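Local coordinates for protein polyketide synthase PksJ (Bacillus subtilis subsp. subtilis, PDB 4J1Q) that catalyses the NADPH-dependent, stereoselective reduction of alpha- and beta-keto groups of polyketide intermediates on the bacillaene assembly line, at residues H196-D201 against L330-F335; V204-G209 against N285-G290; T234-L239 against E261-D266. All coordinates share one frame; numbering follows the deposited sequence.

Contact 1. Residues H196-D201 against L330-F335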
loop_
_atom_site.group_PDB
_atom_site.type_symbol
_atom_site.label_atom_id
_atom_site.label_comp_id
_atom_site.label_asym_id
_atom_site.label_seq_id
_atom_site.Cartn_x
_atom_site.Cartn_y
_atom_site.Cartn_z
ATOM N N HIS A 196 0.358 25.288 -1.754
ATOM C CA HIS A 196 1.390 25.303 -0.714
ATOM C C HIS A 196 2.341 24.173 -0.949
ATOM O O HIS A 196 1.986 23.183 -1.593
ATOM C CB HIS A 196 0.753 25.102 0.656
ATOM C CG HIS A 196 0.373 26.376 1.360
ATOM N ND1 HIS A 196 0.815 26.674 2.594
ATOM C CD2 HIS A 196 -0.516 27.390 1.005
ATOM C CE1 HIS A 196 0.276 27.843 2.993
ATOM N NE2 HIS A 196 -0.534 28.282 2.018
ATOM N N MET A 197 3.545 24.283 -0.397
ATOM C CA MET A 197 4.566 23.274 -0.642
ATOM C C MET A 197 5.478 23.005 0.537
ATOM O O MET A 197 5.631 23.843 1.420
ATOM C CB MET A 197 5.375 23.636 -1.867
ATOM C CG MET A 197 4.495 23.785 -3.090
ATOM S SD MET A 197 5.383 24.507 -4.474
ATOM C CE MET A 197 4.207 24.180 -5.782
ATOM N N PRO A 198 6.064 21.811 0.569
ATOM C CA PRO A 198 6.799 21.310 1.722
ATOM C C PRO A 198 8.305 21.581 1.645
ATOM O O PRO A 198 9.050 21.204 2.558
ATOM C CB PRO A 198 6.551 19.804 1.645
ATOM C CG PRO A 198 6.404 19.537 0.179
ATOM C CD PRO A 198 5.635 20.725 -0.328
ATOM N N TRP A 199 8.749 22.193 0.557
ATOM C CA TRP A 199 10.182 22.337 0.287
ATOM C C TRP A 199 10.901 23.330 1.173
ATOM O O TRP A 199 10.443 24.459 1.361
ATOM C CB TRP A 199 10.393 22.695 -1.171
ATOM C CG TRP A 199 9.634 21.804 -2.109
ATOM C CD1 TRP A 199 8.742 22.181 -3.114
ATOM C CD2 TRP A 199 9.622 20.336 -2.120
ATOM N NE1 TRP A 199 8.277 21.069 -3.791
ATOM C CE2 TRP A 199 8.738 19.940 -3.221
ATOM C CE3 TRP A 199 10.263 19.361 -1.384
ATOM C CZ2 TRP A 199 8.518 18.622 -3.545
ATOM C CZ3 TRP A 199 10.040 18.023 -1.719
ATOM C CH2 TRP A 199 9.177 17.660 -2.766
ATOM N N ARG A 200 12.044 22.905 1.716
ATOM C CA ARG A 200 13.046 23.815 2.280
ATOM C C ARG A 200 14.182 24.016 1.289
ATOM O O ARG A 200 14.820 23.050 0.850
ATOM C CB ARG A 200 13.619 23.249 3.580
ATOM C CG ARG A 200 12.603 23.134 4.697
ATOM C CD ARG A 200 13.238 22.570 5.952
ATOM N NE ARG A 200 12.244 22.430 7.012
ATOM C CZ ARG A 200 12.490 21.888 8.199
ATOM N NH1 ARG A 200 13.707 21.435 8.482
ATOM N NH2 ARG A 200 11.517 21.786 9.094
ATOM N N ASP A 201 14.462 25.287 0.986
ATOM C CA ASP A 201 15.389 25.646 -0.081
ATOM C C ASP A 201 16.752 25.026 0.154
ATOM O O ASP A 201 17.365 24.488 -0.764
ATOM C CB ASP A 201 15.519 27.160 -0.222
ATOM C CG ASP A 201 14.396 27.768 -1.048
ATOM O OD1 ASP A 201 14.251 27.410 -2.240
ATOM O OD2 ASP A 201 13.647 28.598 -0.500
ATOM N N LEU A 330 11.953 15.025 10.302
ATOM C CA LEU A 330 11.401 15.088 8.945
ATOM C C LEU A 330 10.236 16.056 8.827
ATOM O O LEU A 330 9.408 16.142 9.731
ATOM C CB LEU A 330 10.935 13.697 8.489
ATOM C CG LEU A 330 11.973 12.575 8.402
ATOM C CD1 LEU A 330 11.291 11.234 8.159
ATOM C CD2 LEU A 330 12.976 12.863 7.301
ATOM N N ASP A 331 10.120 16.709 7.671
ATOM C CA ASP A 331 8.896 17.427 7.318
ATOM C C ASP A 331 7.812 16.452 6.804
ATOM O O ASP A 331 6.616 16.694 6.979
ATOM C CB ASP A 331 9.184 18.513 6.271
ATOM C CG ASP A 331 10.317 19.487 6.692
ATOM O OD1 ASP A 331 10.588 19.634 7.911
ATOM O OD2 ASP A 331 10.939 20.098 5.782
ATOM N N PHE A 332 8.237 15.339 6.200
ATOM C CA PHE A 332 7.306 14.349 5.651
ATOM C C PHE A 332 7.949 12.972 5.432
ATOM O O PHE A 332 9.180 12.841 5.354
ATOM C CB PHE A 332 6.670 14.852 4.344
ATOM C CG PHE A 332 7.672 15.215 3.270
ATOM C CD1 PHE A 332 8.412 14.229 2.624
ATOM C CD2 PHE A 332 7.857 16.548 2.889
ATOM C CE1 PHE A 332 9.321 14.566 1.635
ATOM C CE2 PHE A 332 8.767 16.892 1.912
ATOM C CZ PHE A 332 9.498 15.899 1.283
ATOM N N PHE A 333 7.109 11.943 5.410
ATOM C CA PHE A 333 7.506 10.627 4.936
ATOM C C PHE A 333 6.350 10.137 4.065
ATOM O O PHE A 333 5.265 9.867 4.569
ATOM C CB PHE A 333 7.724 9.692 6.129
ATOM C CG PHE A 333 8.549 8.458 5.826
ATOM C CD1 PHE A 333 8.570 7.895 4.556
ATOM C CD2 PHE A 333 9.173 7.772 6.862
ATOM C CE1 PHE A 333 9.254 6.698 4.307
ATOM C CE2 PHE A 333 9.862 6.583 6.623
ATOM C CZ PHE A 333 9.877 6.025 5.344
ATOM N N ILE A 334 6.544 10.187 2.751
ATOM C CA ILE A 334 5.484 9.877 1.802
ATOM C C ILE A 334 5.764 8.583 1.052
ATOM O O ILE A 334 6.839 8.421 0.474
ATOM C CB ILE A 334 5.326 11.000 0.773
ATOM C CG1 ILE A 334 4.649 12.232 1.408
ATOM C CG2 ILE A 334 4.573 10.499 -0.446
ATOM C CD1 ILE A 334 5.017 13.530 0.721
ATOM N N PHE A 335 4.818 7.646 1.100
ATOM C CA PHE A 335 4.950 6.387 0.362
ATOM C C PHE A 335 4.308 6.555 -1.010
ATOM O O PHE A 335 3.163 6.991 -1.109
ATOM C CB PHE A 335 4.242 5.228 1.095
ATOM C CG PHE A 335 4.428 5.220 2.580
ATOM C CD1 PHE A 335 3.425 4.721 3.406
ATOM C CD2 PHE A 335 5.612 5.646 3.157
ATOM C CE1 PHE A 335 3.556 4.753 4.789
ATOM C CE2 PHE A 335 5.762 5.681 4.532
ATOM C CZ PHE A 335 4.736 5.228 5.353
#

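Contact 2. Residues V204-G209 against N285-G290. With NDP (NADPH dihydro-nicotinamide-adenine-dinucleotide phosphate), chain B.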
loop_
_atom_site.group_PDB
_atom_site.type_symbol
_atom_site.label_atom_id
_atom_site.label_comp_id
_atom_site.label_asym_id
_atom_site.label_seq_id
_atom_site.Cartn_x
_atom_site.Cartn_y
_atom_site.Cartn_z
ATOM N N VAL A 204 17.672 18.295 3.158
ATOM C CA VAL A 204 17.899 17.032 2.484
ATOM C C VAL A 204 16.617 16.237 2.226
ATOM O O VAL A 204 15.802 16.043 3.128
ATOM C CB VAL A 204 18.906 16.156 3.245
ATOM C CG1 VAL A 204 19.147 14.857 2.491
ATOM C CG2 VAL A 204 20.213 16.908 3.423
ATOM N N TYR A 205 16.466 15.767 0.987
ATOM C CA TYR A 205 15.399 14.869 0.608
ATOM C C TYR A 205 16.018 13.644 -0.041
ATOM O O TYR A 205 16.961 13.760 -0.833
ATOM C CB TYR A 205 14.423 15.562 -0.355
ATOM C CG TYR A 205 13.901 16.886 0.179
ATOM C CD1 TYR A 205 13.196 16.943 1.389
ATOM C CD2 TYR A 205 14.205 18.093 -0.463
ATOM C CE1 TYR A 205 12.772 18.163 1.919
ATOM C CE2 TYR A 205 13.775 19.313 0.053
ATOM C CZ TYR A 205 13.084 19.349 1.249
ATOM O OH TYR A 205 12.685 20.571 1.753
ATOM N N LEU A 206 15.536 12.465 0.358
ATOM C CA LEU A 206 15.803 11.240 -0.368
ATOM C C LEU A 206 14.584 10.584 -0.991
ATOM O O LEU A 206 13.466 10.642 -0.473
ATOM C CB LEU A 206 16.593 10.227 0.467
ATOM C CG LEU A 206 15.867 9.356 1.486
ATOM C CD1 LEU A 206 16.641 8.076 1.736
ATOM C CD2 LEU A 206 15.784 10.152 2.769
ATOM N N ILE A 207 14.842 9.927 -2.110
ATOM C CA ILE A 207 13.846 9.183 -2.809
ATOM C C ILE A 207 14.425 7.796 -3.023
ATOM O O ILE A 207 15.396 7.627 -3.785
ATOM C CB ILE A 207 13.528 9.844 -4.163
ATOM C CG1 ILE A 207 13.412 11.366 -4.006
ATOM C CG2 ILE A 207 12.268 9.232 -4.762
ATOM C CD1 ILE A 207 12.951 12.094 -5.254
ATOM N N THR A 208 13.910 6.820 -2.271
ATOM C CA THR A 208 14.215 5.443 -2.553
ATOM C C THR A 208 13.476 5.084 -3.812
ATOM O O THR A 208 12.408 5.617 -4.061
ATOM C CB THR A 208 13.762 4.518 -1.427
ATOM O OG1 THR A 208 12.336 4.404 -1.446
ATOM C CG2 THR A 208 14.223 5.061 -0.095
ATOM N N GLY A 209 14.094 4.254 -4.649
ATOM C CA GLY A 209 13.648 4.090 -6.028
ATOM C C GLY A 209 13.880 5.347 -6.841
ATOM O O GLY A 209 13.206 5.585 -7.836
ATOM N N ASN A 285 15.233 16.267 5.540
ATOM C CA ASN A 285 14.005 17.076 5.517
ATOM C C ASN A 285 12.782 16.348 4.968
ATOM O O ASN A 285 11.682 16.885 4.992
ATOM C CB ASN A 285 14.215 18.345 4.706
ATOM C CG ASN A 285 15.126 19.328 5.400
ATOM O OD1 ASN A 285 15.265 19.312 6.632
ATOM N ND2 ASN A 285 15.785 20.164 4.609
ATOM N N GLY A 286 12.981 15.158 4.416
ATOM C CA GLY A 286 11.913 14.511 3.674
ATOM C C GLY A 286 12.334 13.196 3.058
ATOM O O GLY A 286 13.499 13.021 2.685
ATOM N N ILE A 287 11.389 12.270 2.969
ATOM C CA ILE A 287 11.610 10.971 2.322
ATOM C C ILE A 287 10.423 10.639 1.452
ATOM O O ILE A 287 9.286 10.778 1.889
ATOM C CB ILE A 287 11.746 9.856 3.358
ATOM C CG1 ILE A 287 12.758 10.257 4.425
ATOM C CG2 ILE A 287 12.149 8.550 2.705
ATOM C CD1 ILE A 287 13.541 9.093 4.971
ATOM N N ILE A 288 10.683 10.276 0.198
ATOM C CA ILE A 288 9.721 9.528 -0.599
ATOM C C ILE A 288 10.181 8.101 -0.672
ATOM O O ILE A 288 11.338 7.847 -0.994
ATOM C CB ILE A 288 9.619 10.065 -2.030
ATOM C CG1 ILE A 288 8.780 11.348 -2.050
ATOM C CG2 ILE A 288 9.001 9.035 -2.947
ATOM C CD1 ILE A 288 9.449 12.489 -2.762
ATOM N N HIS A 289 9.278 7.171 -0.365
ATOM C CA HIS A 289 9.566 5.765 -0.595
ATOM C C HIS A 289 9.001 5.344 -1.911
ATOM O O HIS A 289 7.811 5.156 -2.041
ATOM C CB HIS A 289 9.005 4.909 0.529
ATOM C CG HIS A 289 9.472 3.473 0.494
ATOM N ND1 HIS A 289 10.552 3.050 1.162
ATOM C CD2 HIS A 289 8.942 2.366 -0.129
ATOM C CE1 HIS A 289 10.700 1.728 0.989
ATOM N NE2 HIS A 289 9.723 1.312 0.186
ATOM N N GLY A 290 9.845 5.316 -2.934
ATOM C CA GLY A 290 9.384 4.983 -4.272
ATOM C C GLY A 290 9.914 3.660 -4.768
ATOM O O GLY A 290 9.578 3.247 -5.873
HETATM P PA NDP B . 10.185 2.177 -11.692
HETATM O O1A NDP B . 10.301 0.648 -11.731
HETATM O O2A NDP B . 10.643 3.072 -12.801
HETATM O O5B NDP B . 10.811 2.694 -10.317
HETATM C C5B NDP B . 11.039 1.795 -9.229
HETATM C C4B NDP B . 12.490 1.998 -8.826
HETATM O O4B NDP B . 12.720 1.295 -7.604
HETATM C C3B NDP B . 13.413 1.347 -9.845
HETATM O O3B NDP B . 14.272 2.435 -10.288
HETATM C C2B NDP B . 14.208 0.304 -9.064
HETATM O O2B NDP B . 15.635 0.425 -9.352
HETATM C C1B NDP B . 14.018 0.707 -7.613
HETATM N N9A NDP B . 14.008 -0.534 -6.783
HETATM C C8A NDP B . 13.332 -1.708 -7.048
HETATM N N7A NDP B . 13.600 -2.592 -6.010
HETATM C C5A NDP B . 14.401 -1.926 -5.066
HETATM C C6A NDP B . 14.976 -2.293 -3.851
HETATM N N6A NDP B . 14.841 -3.555 -3.328
HETATM N N1A NDP B . 15.730 -1.385 -3.168
HETATM C C2A NDP B . 15.951 -0.147 -3.676
HETATM N N3A NDP B . 15.437 0.209 -4.872
HETATM C C4A NDP B . 14.625 -0.644 -5.570
HETATM O O3 NDP B . 8.639 2.504 -11.368
HETATM P PN NDP B . 8.137 4.011 -11.174
HETATM O O1N NDP B . 7.104 4.175 -12.286
HETATM O O2N NDP B . 9.298 4.956 -10.924
HETATM O O5D NDP B . 7.324 3.891 -9.783
HETATM C C5D NDP B . 7.700 4.595 -8.591
HETATM C C4D NDP B . 6.822 4.063 -7.435
HETATM O O4D NDP B . 5.467 4.524 -7.626
HETATM C C3D NDP B . 6.759 2.528 -7.448
HETATM O O3D NDP B . 6.844 2.005 -6.101
HETATM C C2D NDP B . 5.432 2.232 -8.075
HETATM O O2D NDP B . 4.911 1.024 -7.513
HETATM C C1D NDP B . 4.557 3.451 -7.749
HETATM N N1N NDP B . 3.579 3.712 -8.814
HETATM C C2N NDP B . 3.968 4.081 -10.067
HETATM C C3N NDP B . 3.026 4.274 -11.104
HETATM C C7N NDP B . 3.491 4.705 -12.497
HETATM O O7N NDP B . 2.651 5.176 -13.277
HETATM N N7N NDP B . 4.766 4.489 -12.899
HETATM C C4N NDP B . 1.651 4.022 -10.859
HETATM C C5N NDP B . 1.282 3.611 -9.563
HETATM C C6N NDP B . 2.278 3.456 -8.568
HETATM P P2B NDP B . 16.640 -0.840 -9.219
HETATM O O1X NDP B . 15.915 -1.931 -10.039
HETATM O O2X NDP B . 17.906 -0.213 -9.787
HETATM O O3X NDP B . 16.726 -1.175 -7.744
#

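Contact 3. Residues T234-L239 against E261-D266. With NDP (NADPH dihydro-nicotinamide-adenine-dinucleotide phosphate), chain B.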
loop_
_atom_site.group_PDB
_atom_site.type_symbol
_atom_site.label_atom_id
_atom_site.label_comp_id
_atom_site.label_asym_id
_atom_site.label_seq_id
_atom_site.Cartn_x
_atom_site.Cartn_y
_atom_site.Cartn_z
ATOM N N THR A 234 18.312 6.782 -4.434
ATOM C CA THR A 234 18.825 5.449 -4.179
ATOM C C THR A 234 18.069 4.343 -4.916
ATOM O O THR A 234 16.900 4.495 -5.231
ATOM C CB THR A 234 18.871 5.143 -2.677
ATOM O OG1 THR A 234 19.634 3.949 -2.468
ATOM C CG2 THR A 234 17.460 4.922 -2.136
ATOM N N GLY A 235 18.792 3.284 -5.276
ATOM C CA GLY A 235 18.229 2.051 -5.817
ATOM C C GLY A 235 19.283 0.956 -5.797
ATOM O O GLY A 235 20.385 1.168 -5.282
ATOM N N ARG A 236 19.009 -0.176 -6.435
ATOM C CA ARG A 236 20.022 -1.217 -6.526
ATOM C C ARG A 236 21.030 -1.020 -7.661
ATOM O O ARG A 236 22.195 -1.321 -7.500
ATOM C CB ARG A 236 19.383 -2.591 -6.647
ATOM C CG ARG A 236 18.494 -2.976 -5.496
ATOM C CD ARG A 236 17.630 -4.186 -5.848
ATOM N NE ARG A 236 16.741 -3.930 -6.973
ATOM C CZ ARG A 236 15.878 -4.812 -7.465
ATOM N NH1 ARG A 236 15.140 -4.506 -8.530
ATOM N NH2 ARG A 236 15.810 -6.032 -6.957
ATOM N N SER A 237 20.556 -0.661 -8.841
ATOM C CA SER A 237 21.393 -0.742 -10.026
ATOM C C SER A 237 22.512 0.290 -9.959
ATOM O O SER A 237 22.330 1.375 -9.417
ATOM C CB SER A 237 20.563 -0.476 -11.272
ATOM O OG SER A 237 19.644 -1.504 -11.487
ATOM N N VAL A 238 23.675 -0.081 -10.481
ATOM C CA VAL A 238 24.611 0.871 -11.063
ATOM C C VAL A 238 23.933 1.754 -12.112
ATOM O O VAL A 238 23.214 1.259 -12.964
ATOM C CB VAL A 238 25.804 0.119 -11.707
ATOM C CG1 VAL A 238 26.761 1.096 -12.383
ATOM C CG2 VAL A 238 26.531 -0.695 -10.649
ATOM N N LEU A 239 24.196 3.047 -12.074
ATOM C CA LEU A 239 23.634 3.975 -13.050
ATOM C C LEU A 239 24.139 3.692 -14.446
ATOM O O LEU A 239 25.348 3.606 -14.653
ATOM C CB LEU A 239 23.996 5.417 -12.682
ATOM C CG LEU A 239 23.169 6.087 -11.592
ATOM C CD1 LEU A 239 23.478 7.575 -11.520
ATOM C CD2 LEU A 239 21.677 5.859 -11.787
ATOM N N GLU A 261 22.843 3.939 -4.409
ATOM C CA GLU A 261 23.035 2.550 -4.798
ATOM C C GLU A 261 22.932 1.610 -3.571
ATOM O O GLU A 261 23.909 0.964 -3.206
ATOM C CB GLU A 261 24.415 2.391 -5.420
ATOM C CG GLU A 261 24.451 1.523 -6.659
ATOM C CD GLU A 261 25.871 1.272 -7.174
ATOM O OE1 GLU A 261 26.438 0.195 -6.873
ATOM O OE2 GLU A 261 26.384 2.105 -7.961
ATOM N N ALA A 262 21.755 1.551 -2.942
ATOM C CA ALA A 262 21.512 0.668 -1.792
ATOM C C ALA A 262 20.226 -0.132 -1.974
ATOM O O ALA A 262 19.293 0.330 -2.638
ATOM C CB ALA A 262 21.445 1.477 -0.497
ATOM N N ASP A 263 20.171 -1.320 -1.372
ATOM C CA ASP A 263 18.988 -2.188 -1.413
ATOM C C ASP A 263 18.140 -2.027 -0.151
ATOM O O ASP A 263 18.556 -2.459 0.924
ATOM C CB ASP A 263 19.418 -3.642 -1.525
ATOM C CG ASP A 263 18.242 -4.603 -1.759
ATOM O OD1 ASP A 263 17.113 -4.318 -1.291
ATOM O OD2 ASP A 263 18.472 -5.663 -2.400
ATOM N N VAL A 264 16.933 -1.474 -0.285
ATOM C CA VAL A 264 16.091 -1.202 0.896
ATOM C C VAL A 264 15.708 -2.473 1.665
ATOM O O VAL A 264 15.400 -2.413 2.864
ATOM C CB VAL A 264 14.817 -0.379 0.575
ATOM C CG1 VAL A 264 15.171 1.027 0.156
ATOM C CG2 VAL A 264 13.971 -1.057 -0.508
ATOM N N SER A 265 15.767 -3.613 0.988
ATOM C CA SER A 265 15.563 -4.922 1.637
ATOM C C SER A 265 16.667 -5.263 2.639
ATOM O O SER A 265 16.488 -6.138 3.484
ATOM C CB SER A 265 15.498 -6.048 0.591
ATOM O OG SER A 265 14.410 -5.846 -0.276
ATOM N N ASP A 266 17.853 -4.695 2.416
ATOM C CA ASP A 266 19.026 -4.970 3.256
ATOM C C ASP A 266 19.090 -3.936 4.375
ATOM O O ASP A 266 19.473 -2.778 4.148
ATOM C CB ASP A 266 20.307 -4.947 2.404
ATOM C CG ASP A 266 21.579 -5.306 3.210
ATOM O OD1 ASP A 266 21.469 -5.817 4.349
ATOM O OD2 ASP A 266 22.695 -5.123 2.671
HETATM P PA NDP B . 10.185 2.177 -11.692
HETATM O O1A NDP B . 10.301 0.648 -11.731
HETATM O O2A NDP B . 10.643 3.072 -12.801
HETATM O O5B NDP B . 10.811 2.694 -10.317
HETATM C C5B NDP B . 11.039 1.795 -9.229
HETATM C C4B NDP B . 12.490 1.998 -8.826
HETATM O O4B NDP B . 12.720 1.295 -7.604
HETATM C C3B NDP B . 13.413 1.347 -9.845
HETATM O O3B NDP B . 14.272 2.435 -10.288
HETATM C C2B NDP B . 14.208 0.304 -9.064
HETATM O O2B NDP B . 15.635 0.425 -9.352
HETATM C C1B NDP B . 14.018 0.707 -7.613
HETATM N N9A NDP B . 14.008 -0.534 -6.783
HETATM C C8A NDP B . 13.332 -1.708 -7.048
HETATM N N7A NDP B . 13.600 -2.592 -6.010
HETATM C C5A NDP B . 14.401 -1.926 -5.066
HETATM C C6A NDP B . 14.976 -2.293 -3.851
HETATM N N6A NDP B . 14.841 -3.555 -3.328
HETATM N N1A NDP B . 15.730 -1.385 -3.168
HETATM C C2A NDP B . 15.951 -0.147 -3.676
HETATM N N3A NDP B . 15.437 0.209 -4.872
HETATM C C4A NDP B . 14.625 -0.644 -5.570
HETATM O O3 NDP B . 8.639 2.504 -11.368
HETATM P PN NDP B . 8.137 4.011 -11.174
HETATM O O1N NDP B . 7.104 4.175 -12.286
HETATM O O2N NDP B . 9.298 4.956 -10.924
HETATM O O5D NDP B . 7.324 3.891 -9.783
HETATM C C5D NDP B . 7.700 4.595 -8.591
HETATM C C4D NDP B . 6.822 4.063 -7.435
HETATM O O4D NDP B . 5.467 4.524 -7.626
HETATM C C3D NDP B . 6.759 2.528 -7.448
HETATM O O3D NDP B . 6.844 2.005 -6.101
HETATM C C2D NDP B . 5.432 2.232 -8.075
HETATM O O2D NDP B . 4.911 1.024 -7.513
HETATM C C1D NDP B . 4.557 3.451 -7.749
HETATM N N1N NDP B . 3.579 3.712 -8.814
HETATM C C2N NDP B . 3.968 4.081 -10.067
HETATM C C3N NDP B . 3.026 4.274 -11.104
HETATM C C7N NDP B . 3.491 4.705 -12.497
HETATM O O7N NDP B . 2.651 5.176 -13.277
HETATM N N7N NDP B . 4.766 4.489 -12.899
HETATM C C4N NDP B . 1.651 4.022 -10.859
HETATM C C5N NDP B . 1.282 3.611 -9.563
HETATM C C6N NDP B . 2.278 3.456 -8.568
HETATM P P2B NDP B . 16.640 -0.840 -9.219
HETATM O O1X NDP B . 15.915 -1.931 -10.039
HETATM O O2X NDP B . 17.906 -0.213 -9.787
HETATM O O3X NDP B . 16.726 -1.175 -7.744
#

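Contact 1. Residues H196-D201 against L330-F335
R200 and D331 meet as a charged pair at the edge of this contact, while P198 and W199 pack against F332 further in. The extended chain of the arginine carries its guanidinium to the carboxylate. R200 CB stands 4.7 Å from D331 OD2, and the chain then runs fully extended from CG to NE (chi2 -180°), so that CG and CD close on that same oxygen step by step. R200 NE comes within 2.9 Å of D331 OD2. At the tip R200 NH2 lies 2.6 Å from D331 OD1, the salt bridge of the contact, and NH1 turns toward the neighbouring N285. The carboxylate sits over one face of the R200 guanidinium, with D331 CG 3.2 Å above its plane and offset toward the rim. The two planes are inclined at 58°, which is not the coplanar, two-pronged pairing of many salt bridges; attraction between the charges probably contributes more than directed N-H donation.

The segment 196-201 leads into strand 204-208, the first of the Rossmann-type sheet, and 330-335 enters strand 332-338 of that sheet, so the contact joins the connection leading into one strand to the start of a parallel strand two places away.

Beside the charged pair the packing turns apolar. F332, with CG between the backbone N and the carbonyl carbon (chi1 57°), presents CE2 to P198 CB at 3.7 Å. F332 CZ lies equally near W199 CZ3, 3.7 Å away, and the two rings are steeply inclined with centroids 5.9 Å apart. P198 CG in turn rests over the centre of the indole. W199 NE1 is hydrogen-bonded to the hydroxyl of Y420 in helix 412-425, and its ring meets Y205 edge-to-face.

Contact 2. Residues V204-G209 against N285-G290
L206 and I287 sit next to each other on neighbouring parallel strands, in the regular part of their pairing. Strands 204-208 and 286-289 run 4.8 Å apart with their directions only 9° off parallel. Through the middle the backbone bonds follow one another evenly: L206 N donates to G286 O at 3.1 Å, I288 N to L206 O at 2.9 Å, and T208 N to I288 O at 3.0 Å. The leucine and isoleucine point the same way, L206 CD2 pressing on I287 CD1 at 3.3 Å. On the other face of the sheet the CG2 methyls of I207 and I288 touch at 3.7 Å. The looser pairing lies at the start of the strands, around Y205 and G286.

At the C-terminal ends the chains stay close, but the last bond is bent: G290 N reaches T208 O from well above the carbonyl plane, at an N-H...O angle of 132°, and has a weak second bond to T208 OG1. That hydroxyl, held between the backbone N and the carbonyl carbon (chi1 73°), also lies 3.4 Å above one face of the H289 ring, whose NE2 is hydrogen-bonded to P313 O. Here the paired chains give way to NADPH: G290 O accepts from the ribose hydroxyl O3D at 3.0 Å, and G209 CA approaches the other ribose at O4B.

Every residue is buried. Strand 230-234 flanks 204-208 and strand 332-338 flanks 286-289, while helix 304-324 packs against the face bearing H289, through L318 and V321.

Contact 3. Residues T234-L239 against E261-D266
T234 and A262 supply the direct hydrogen bond between the two loops. A262 N donates to T234 OG1 at 3.2 Å, and E261 CA approaches G235 O at 3.0 Å as a CA-H...O contact. At the outer edge the side chains of E261 and V238 run alongside each other in loose packing.

The ionic and polar interactions converge on the 2'-phosphate of NADPH. R236 bends at chi3 (-61°), which brings its guanidinium edge into line with the phosphate: NE donates to O3X at 2.9 Å and NH1 to O1X at 3.1 Å, while the backbone N of R236 also reaches O3X. S237 grips O2X twice, with its backbone N and with OG.

Recognition of the adenine is a third kind. N7A lies 3.3 Å above one face of the R236 guanidinium. The exocyclic N6A donates to D263 OD1 at 3.1 Å. Ring N1A accepts from V264 N, also at 3.1 Å. D263 OD1 takes the N-H of S265 as well, an Asx turn that probably helps to hold the carboxylate in place for the base.

One loop thus reads chiefly the phosphate and the other the adenine edge. The bonds to phosphate oxygens, together with arginine charge close by, imply that the pocket would probably favour NADPH over NADH.

Overall arrangement
The three contacts step across the Rossmann-type half of the ketoreductase toward its cofactor. Contacts 1 and 2 have centres 10 Å apart and share the sheet: I334 O probably bonds H289 N (2.9 Å), and F332 CE1 packs on G286 CA. Contact 2 then passes to contact 3, 13 Å away between centres, where I207 O probably takes the N-H of T234 at 3.1 Å and V264 CG1 approaches T208 CB. Contacts 2 and 3 both touch NADPH, at its ribose groups and at its adenosine 2'-phosphate end respectively. Contact 1, about 23 Å from contact 3 between centres, has no atom nearer to it than about 9 Å.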